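Local coordinates for protein peptidase M42 (Thaumarchaeota archaeon SCGC AB-539-E09, PDB 5DS0) that binds two cobalt ions in each chain and, as a dodecameric TET aminopeptidase of family M42, probably removes N-terminal residues from peptides, at residues 11-16 / 28-33; 161-166 / 175-180. All blocks are in the same frame, centred on the assembly; numbering follows the deposited sequence.

Both segments of contact 1 precede both segments of contact 2 in the chain, and the centres of the two contacts are 13 Å apart. Contact 1 (11-16 / 28-33) pairs helix 2-15 with helix 24-34; contact 2 (161-166 / 175-180) joins the loop leaving the six-stranded barrel to strand 173-176 of the mixed sheet and the start of helix 179-197. The two contacts touch directly, through two probable hydrogen bonds. The end of helix 2-15 is thereby tied to both segments of contact 2: to 161-166 by one bond, and by the other to 175-180, which leads into D180, a ligand of both cobalt ions.

Contact 1 (11-16 / 28-33); sequences KTLMEA and AICKEY
Neither flat group in 11-16 and 28-33 helps to join them: the ring of Y33 packs against L9, earlier on helix 2-15, with its OH hydrogen-bonded to E190, and the carboxylate of E15 turns elsewhere, OE2 accepting the backbone N-H of F165. E15 OE1 forms a salt bridge with K11 NZ at 3.4 Å, its hydrogen bond weak. What remains between the two segments is apolar. The local helix axes run at 164°, nearly antiparallel, and approach to 10.7 Å; the nearest CA atoms are those of L13 and I29, 7.3 Å apart.

I29 carries most of the contact. Its CB points toward 11-16, and with CG1 anti to the carbonyl carbon (chi1 -74°) the CD1 methyl extends between two partners, 3.7 Å from T12 CG2 and likewise 3.7 Å from A16 CB. The other branch, I29 CG2, stands anti to the backbone N and lies 4.0 Å from T12 CG2. The T12 and I29 side chains meet at a slant. The rotation of T12 (chi1 -62°) sends CG2 to the interface, whereas OG1 bonds back to E8 O, one turn earlier in the same helix. L13 and I29 run alongside each other, pointing opposite ways, and the CD2 branch of L13 rests 4.1 Å from I29 CG2 and 4.0 Å from C30 SG.

Helix 2-15 ends here, A16 being the first residue to leave helical torsions. R182 of helix 179-197 binds both L13 O and A16 O through NH1, a cation that the helix dipole is likely to stabilise, while C30 meets M189 of that helix and F51 of strand 49-53. The arrangement is an antiparallel helix hairpin, laid by these contacts against the helix and sheet of the alpha/beta metallopeptidase domain.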
ATOM      1  N   LYS C  11     -22.933  24.690  39.606  1.00 39.25           N
ATOM      2  CA  LYS C  11     -22.282  23.475  40.101  1.00 39.95           C
ATOM      3  C   LYS C  11     -23.214  22.270  40.035  1.00 38.59           C
ATOM      4  O   LYS C  11     -22.850  21.209  39.560  1.00 37.62           O
ATOM      5  CB  LYS C  11     -21.799  23.693  41.543  1.00 41.55           C
ATOM      6  CG  LYS C  11     -21.061  22.528  42.168  1.00 43.17           C
ATOM      7  CD  LYS C  11     -20.504  22.936  43.518  1.00 46.25           C
ATOM      8  CE  LYS C  11     -19.295  22.111  43.932  1.00 48.66           C
ATOM      9  NZ  LYS C  11     -19.729  20.771  44.410  1.00 50.41           N
ATOM     10  N   THR C  12     -24.419  22.450  40.527  1.00 38.41           N
ATOM     11  CA  THR C  12     -25.367  21.365  40.618  1.00 38.57           C
ATOM     12  C   THR C  12     -25.767  20.834  39.252  1.00 37.62           C
ATOM     13  O   THR C  12     -25.891  19.621  39.069  1.00 37.51           O
ATOM     14  CB  THR C  12     -26.597  21.832  41.397  1.00 39.14           C
ATOM     15  OG1 THR C  12     -26.169  22.178  42.710  1.00 40.56           O
ATOM     16  CG2 THR C  12     -27.638  20.743  41.507  1.00 39.08           C
ATOM     17  N   LEU C  13     -25.978  21.744  38.311  1.00 37.09           N
ATOM     18  CA  LEU C  13     -26.260  21.378  36.925  1.00 36.90           C
ATOM     19  C   LEU C  13     -25.144  20.571  36.274  1.00 36.86           C
ATOM     20  O   LEU C  13     -25.383  19.494  35.747  1.00 37.09           O
ATOM     21  CB  LEU C  13     -26.475  22.628  36.065  1.00 36.49           C
ATOM     22  CG  LEU C  13     -27.784  23.391  36.231  1.00 35.68           C
ATOM     23  CD1 LEU C  13     -27.700  24.693  35.449  1.00 35.40           C
ATOM     24  CD2 LEU C  13     -28.949  22.554  35.759  1.00 34.94           C
HETATM   25  N   MSE C  14     -23.928  21.101  36.307  1.00 37.40           N
HETATM   26  CA  MSE C  14     -22.801  20.437  35.666  1.00 37.54           C
HETATM   27  C   MSE C  14     -22.472  19.121  36.330  1.00 38.17           C
HETATM   28  O   MSE C  14     -21.833  18.271  35.710  1.00 39.63           O
HETATM   29  CB  MSE C  14     -21.538  21.296  35.688  1.00 37.68           C
HETATM   30  CG  MSE C  14     -21.653  22.674  35.040  1.00 37.47           C
HETATM   31 SE   MSE C  14     -22.810  22.731  33.444  0.75 37.83          SE
HETATM   32  CE  MSE C  14     -23.571  24.521  33.727  1.00 37.90           C
ATOM     33  N   GLU C  15     -22.860  18.947  37.595  1.00 37.34           N
ATOM     34  CA  GLU C  15     -22.576  17.704  38.304  1.00 37.12           C
ATOM     35  C   GLU C  15     -23.732  16.708  38.271  1.00 36.22           C
ATOM     36  O   GLU C  15     -23.556  15.554  38.614  1.00 35.52           O
ATOM     37  CB  GLU C  15     -22.161  17.993  39.745  1.00 38.24           C
ATOM     38  CG  GLU C  15     -20.741  18.539  39.865  1.00 39.23           C
ATOM     39  CD  GLU C  15     -20.270  18.657  41.304  1.00 40.73           C
ATOM     40  OE1 GLU C  15     -21.125  18.528  42.216  1.00 41.56           O
ATOM     41  OE2 GLU C  15     -19.051  18.882  41.524  1.00 41.28           O
ATOM     42  N   ALA C  16     -24.904  17.155  37.835  1.00 35.93           N
ATOM     43  CA  ALA C  16     -26.091  16.300  37.751  1.00 35.14           C
ATOM     44  C   ALA C  16     -25.954  15.198  36.738  1.00 35.15           C
ATOM     45  O   ALA C  16     -25.220  15.314  35.754  1.00 36.13           O
ATOM     46  CB  ALA C  16     -27.314  17.135  37.412  1.00 34.74           C
ATOM     47  N   ALA C  28     -35.451  18.462  36.981  1.00 42.09           N
ATOM     48  CA  ALA C  28     -35.993  18.671  38.330  1.00 41.71           C
ATOM     49  C   ALA C  28     -35.262  19.820  39.014  1.00 41.27           C
ATOM     50  O   ALA C  28     -35.873  20.647  39.678  1.00 42.98           O
ATOM     51  CB  ALA C  28     -35.870  17.400  39.150  1.00 40.90           C
ATOM     52  N   ILE C  29     -33.952  19.853  38.849  1.00 40.56           N
ATOM     53  CA  ILE C  29     -33.129  20.923  39.411  1.00 41.11           C
ATOM     54  C   ILE C  29     -33.524  22.275  38.843  1.00 41.68           C
ATOM     55  O   ILE C  29     -33.547  23.280  39.562  1.00 42.19           O
ATOM     56  CB  ILE C  29     -31.631  20.664  39.133  1.00 39.98           C
ATOM     57  CG1 ILE C  29     -31.127  19.534  40.038  1.00 39.78           C
ATOM     58  CG2 ILE C  29     -30.803  21.915  39.359  1.00 39.35           C
ATOM     59  CD1 ILE C  29     -29.995  18.738  39.440  1.00 39.17           C
ATOM     60  N   CYS C  30     -33.832  22.285  37.550  1.00 41.98           N
ATOM     61  CA  CYS C  30     -34.278  23.488  36.869  1.00 42.09           C
ATOM     62  C   CYS C  30     -35.633  23.946  37.392  1.00 44.33           C
ATOM     63  O   CYS C  30     -35.814  25.123  37.661  1.00 44.65           O
ATOM     64  CB  CYS C  30     -34.343  23.261  35.351  1.00 40.64           C
ATOM     65  SG  CYS C  30     -32.730  23.010  34.565  1.00 38.02           S
ATOM     66  N   LYS C  31     -36.576  23.024  37.538  1.00 47.30           N
ATOM     67  CA  LYS C  31     -37.902  23.381  38.053  1.00 50.24           C
ATOM     68  C   LYS C  31     -37.821  23.983  39.430  1.00 50.08           C
ATOM     69  O   LYS C  31     -38.512  24.952  39.720  1.00 50.72           O
ATOM     70  CB  LYS C  31     -38.829  22.170  38.113  1.00 53.24           C
ATOM     71  CG  LYS C  31     -39.351  21.759  36.756  1.00 56.16           C
ATOM     72  CD  LYS C  31     -40.405  20.661  36.873  1.00 59.73           C
ATOM     73  CE  LYS C  31     -39.783  19.304  36.614  1.00 63.08           C
ATOM     74  NZ  LYS C  31     -40.709  18.180  36.903  1.00 66.02           N
ATOM     75  N   GLU C  32     -36.985  23.398  40.279  1.00 50.45           N
ATOM     76  CA  GLU C  32     -36.866  23.856  41.654  1.00 52.74           C
ATOM     77  C   GLU C  32     -36.291  25.276  41.728  1.00 51.33           C
ATOM     78  O   GLU C  32     -36.824  26.129  42.437  1.00 53.65           O
ATOM     79  CB  GLU C  32     -36.012  22.903  42.474  1.00 54.84           C
ATOM     80  CG  GLU C  32     -36.123  23.169  43.964  1.00 60.78           C
ATOM     81  CD  GLU C  32     -35.339  22.179  44.807  1.00 67.99           C
ATOM     82  OE1 GLU C  32     -34.549  21.389  44.231  1.00 74.29           O
ATOM     83  OE2 GLU C  32     -35.523  22.180  46.045  1.00 70.16           O
ATOM     84  N   TYR C  33     -35.220  25.531  40.988  1.00 47.27           N
ATOM     85  CA  TYR C  33     -34.620  26.847  40.967  1.00 45.15           C
ATOM     86  C   TYR C  33     -35.587  27.905  40.460  1.00 46.28           C
ATOM     87  O   TYR C  33     -35.551  29.051  40.922  1.00 46.72           O
ATOM     88  CB  TYR C  33     -33.405  26.836  40.067  1.00 42.77           C
ATOM     89  CG  TYR C  33     -32.600  28.106  40.082  1.00 40.53           C
ATOM     90  CD1 TYR C  33     -31.631  28.310  41.038  1.00 39.87           C
ATOM     91  CD2 TYR C  33     -32.782  29.079  39.111  1.00 40.06           C
ATOM     92  CE1 TYR C  33     -30.877  29.453  41.046  1.00 40.27           C
ATOM     93  CE2 TYR C  33     -32.023  30.236  39.101  1.00 40.07           C
ATOM     94  CZ  TYR C  33     -31.074  30.417  40.073  1.00 40.42           C
ATOM     95  OH  TYR C  33     -30.298  31.552  40.077  1.00 41.35           O
TER

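Contact 2 (161-166 / 175-180); sequences PWSPFS and MGKAFD. With CO (cobalt (II) ion), chain U; CO (cobalt (II) ion), chain T.
Two backbone bonds set the register: S166 N to M175 O (2.9 Å, 167° at the hydrogen) and M175 N to S166 O (2.8 Å), the latter nearly along the C=O axis. M175 O also receives a CA-H contact from F165 (CA to O 3.4 Å). S166 and M175 thus form an antiparallel hydrogen-bonded pair, by which the chain returning from the barrel enters the mixed sheet of the catalytic domain. The F165 and F179 side chains approach roughly perpendicular to each other, meeting edge to edge with CE1 to CE1 at 4.0 Å.

S163 OG bonds to H327 O and to R100 NH2 of the second subunit, which also binds P164 O. K177 packs its CB on S163 CB (3.7 Å), then bends at chi4 (80°), so that NZ can donate to A16 O and pair with E69. A methionine here would remove the ammonium group and would probably loosen the tie to helix 2-15 and leave the charge of E69 less compensated. Three residues on, the D180 carboxylate bridges the metals, OD1 2.0 Å from the chain T cobalt and OD2 1.9 Å from that of chain U; H66, E214 and E237 complete the site at the chain T cobalt, E215 and H325 that at the chain U cobalt.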
ATOM      1  N   PRO C 161     -20.293  10.571  32.199  1.00 33.53           N
ATOM      2  CA  PRO C 161     -18.950  10.837  32.668  1.00 33.53           C
ATOM      3  C   PRO C 161     -18.953  11.241  34.135  1.00 33.69           C
ATOM      4  O   PRO C 161     -19.902  11.867  34.593  1.00 33.61           O
ATOM      5  CB  PRO C 161     -18.503  12.026  31.797  1.00 33.51           C
ATOM      6  CG  PRO C 161     -19.376  11.992  30.596  1.00 33.47           C
ATOM      7  CD  PRO C 161     -20.680  11.453  31.082  1.00 33.67           C
ATOM      8  N   TRP C 162     -17.878  10.920  34.843  1.00 34.26           N
ATOM      9  CA  TRP C 162     -17.668  11.421  36.192  1.00 34.87           C
ATOM     10  C   TRP C 162     -16.716  12.591  36.130  1.00 33.91           C
ATOM     11  O   TRP C 162     -15.573  12.430  35.707  1.00 34.36           O
ATOM     12  CB  TRP C 162     -17.077  10.328  37.073  1.00 36.25           C
ATOM     13  CG  TRP C 162     -16.971  10.752  38.499  1.00 37.67           C
ATOM     14  CD1 TRP C 162     -17.960  10.686  39.454  1.00 38.26           C
ATOM     15  CD2 TRP C 162     -15.830  11.322  39.135  1.00 38.03           C
ATOM     16  NE1 TRP C 162     -17.492  11.186  40.637  1.00 39.05           N
ATOM     17  CE2 TRP C 162     -16.187  11.579  40.472  1.00 38.92           C
ATOM     18  CE3 TRP C 162     -14.535  11.639  38.706  1.00 38.25           C
ATOM     19  CZ2 TRP C 162     -15.292  12.142  41.389  1.00 39.33           C
ATOM     20  CZ3 TRP C 162     -13.641  12.191  39.615  1.00 38.33           C
ATOM     21  CH2 TRP C 162     -14.026  12.439  40.943  1.00 38.79           C
ATOM     22  N   SER C 163     -17.177  13.767  36.549  1.00 33.17           N
ATOM     23  CA  SER C 163     -16.420  15.006  36.352  1.00 32.40           C
ATOM     24  C   SER C 163     -16.867  16.133  37.268  1.00 32.09           C
ATOM     25  O   SER C 163     -17.868  16.792  37.009  1.00 32.88           O
ATOM     26  CB  SER C 163     -16.567  15.456  34.905  1.00 31.92           C
ATOM     27  OG  SER C 163     -15.689  16.526  34.620  1.00 31.90           O
ATOM     28  N   PRO C 164     -16.132  16.366  38.350  1.00 32.07           N
ATOM     29  CA  PRO C 164     -16.536  17.393  39.312  1.00 31.95           C
ATOM     30  C   PRO C 164     -16.420  18.790  38.755  1.00 31.68           C
ATOM     31  O   PRO C 164     -15.577  19.066  37.900  1.00 31.69           O
ATOM     32  CB  PRO C 164     -15.541  17.238  40.455  1.00 32.27           C
ATOM     33  CG  PRO C 164     -14.879  15.927  40.251  1.00 32.56           C
ATOM     34  CD  PRO C 164     -14.929  15.643  38.787  1.00 32.44           C
ATOM     35  N   PHE C 165     -17.236  19.676  39.290  1.00 31.57           N
ATOM     36  CA  PHE C 165     -17.218  21.062  38.896  1.00 31.55           C
ATOM     37  C   PHE C 165     -16.323  21.885  39.823  1.00 31.36           C
ATOM     38  O   PHE C 165     -16.396  21.762  41.054  1.00 31.61           O
ATOM     39  CB  PHE C 165     -18.631  21.616  38.946  1.00 32.15           C
ATOM     40  CG  PHE C 165     -18.719  23.059  38.558  1.00 32.69           C
ATOM     41  CD1 PHE C 165     -18.886  23.418  37.231  1.00 32.57           C
ATOM     42  CD2 PHE C 165     -18.627  24.056  39.518  1.00 33.20           C
ATOM     43  CE1 PHE C 165     -18.977  24.749  36.873  1.00 32.95           C
ATOM     44  CE2 PHE C 165     -18.704  25.388  39.169  1.00 33.23           C
ATOM     45  CZ  PHE C 165     -18.885  25.736  37.847  1.00 33.19           C
ATOM     46  N   SER C 166     -15.490  22.730  39.227  1.00 30.74           N
ATOM     47  CA  SER C 166     -14.739  23.714  39.986  1.00 30.82           C
ATOM     48  C   SER C 166     -14.498  24.940  39.146  1.00 30.37           C
ATOM     49  O   SER C 166     -14.840  24.975  37.964  1.00 29.95           O
ATOM     50  CB  SER C 166     -13.422  23.128  40.462  1.00 30.99           C
ATOM     51  OG  SER C 166     -12.490  23.071  39.410  1.00 31.18           O
HETATM   52  N   MSE C 175     -14.710  24.793  35.189  1.00 35.20           N
HETATM   53  CA  MSE C 175     -14.196  23.509  34.727  1.00 35.96           C
HETATM   54  C   MSE C 175     -15.125  22.412  35.147  1.00 34.53           C
HETATM   55  O   MSE C 175     -15.478  22.312  36.316  1.00 34.86           O
HETATM   56  CB  MSE C 175     -12.841  23.264  35.353  1.00 38.69           C
HETATM   57  CG  MSE C 175     -12.174  21.985  34.859  1.00 41.71           C
HETATM   58 SE   MSE C 175     -10.348  21.921  35.640  0.85 49.42          SE
HETATM   59  CE  MSE C 175      -9.643  20.203  34.998  1.00 48.32           C
ATOM     60  N   GLY C 176     -15.526  21.577  34.193  1.00 32.92           N
ATOM     61  CA  GLY C 176     -16.432  20.482  34.455  1.00 32.32           C
ATOM     62  C   GLY C 176     -17.062  19.945  33.198  1.00 31.90           C
ATOM     63  O   GLY C 176     -16.617  20.232  32.088  1.00 32.46           O
ATOM     64  N   LYS C 177     -18.065  19.094  33.367  1.00 32.26           N
ATOM     65  CA  LYS C 177     -18.704  18.436  32.224  1.00 31.87           C
ATOM     66  C   LYS C 177     -20.037  19.084  31.931  1.00 31.50           C
ATOM     67  O   LYS C 177     -20.502  19.946  32.670  1.00 31.41           O
ATOM     68  CB  LYS C 177     -18.925  16.957  32.508  1.00 32.16           C
ATOM     69  CG  LYS C 177     -20.039  16.673  33.512  1.00 32.77           C
ATOM     70  CD  LYS C 177     -20.257  15.185  33.696  1.00 33.01           C
ATOM     71  CE  LYS C 177     -21.190  14.884  34.852  1.00 33.59           C
ATOM     72  NZ  LYS C 177     -22.602  15.072  34.446  1.00 34.27           N
ATOM     73  N   ALA C 178     -20.626  18.673  30.820  1.00 31.12           N
ATOM     74  CA  ALA C 178     -21.993  19.030  30.463  1.00 31.15           C
ATOM     75  C   ALA C 178     -22.258  20.513  30.230  1.00 31.39           C
ATOM     76  O   ALA C 178     -23.420  20.923  30.181  1.00 32.36           O
ATOM     77  CB  ALA C 178     -22.957  18.475  31.500  1.00 31.49           C
ATOM     78  N   PHE C 179     -21.216  21.325  30.055  1.00 31.40           N
ATOM     79  CA  PHE C 179     -21.442  22.714  29.678  1.00 31.33           C
ATOM     80  C   PHE C 179     -22.350  22.755  28.451  1.00 30.69           C
ATOM     81  O   PHE C 179     -23.217  23.605  28.371  1.00 31.39           O
ATOM     82  CB  PHE C 179     -20.142  23.444  29.389  1.00 31.63           C
ATOM     83  CG  PHE C 179     -19.315  23.718  30.609  1.00 32.29           C
ATOM     84  CD1 PHE C 179     -19.882  24.272  31.740  1.00 32.91           C
ATOM     85  CD2 PHE C 179     -17.960  23.460  30.612  1.00 32.55           C
ATOM     86  CE1 PHE C 179     -19.117  24.536  32.855  1.00 32.92           C
ATOM     87  CE2 PHE C 179     -17.192  23.726  31.728  1.00 32.67           C
ATOM     88  CZ  PHE C 179     -17.775  24.255  32.852  1.00 32.90           C
ATOM     89  N   ASP C 180     -22.142  21.830  27.520  1.00 29.65           N
ATOM     90  CA  ASP C 180     -23.005  21.654  26.375  1.00 29.19           C
ATOM     91  C   ASP C 180     -24.153  20.777  26.816  1.00 29.86           C
ATOM     92  O   ASP C 180     -23.967  19.568  26.930  1.00 30.85           O
ATOM     93  CB  ASP C 180     -22.210  20.972  25.261  1.00 28.67           C
ATOM     94  CG  ASP C 180     -23.024  20.706  24.018  1.00 28.31           C
ATOM     95  OD1 ASP C 180     -24.143  21.255  23.879  1.00 28.36           O
ATOM     96  OD2 ASP C 180     -22.526  19.937  23.162  1.00 28.04           O
TER
HETATM   97 CO    CO U 402     -23.352  18.965  21.801  1.00 29.98          CO
HETATM   98 CO    CO T 401     -25.249  21.150  22.216  1.00 22.75          CO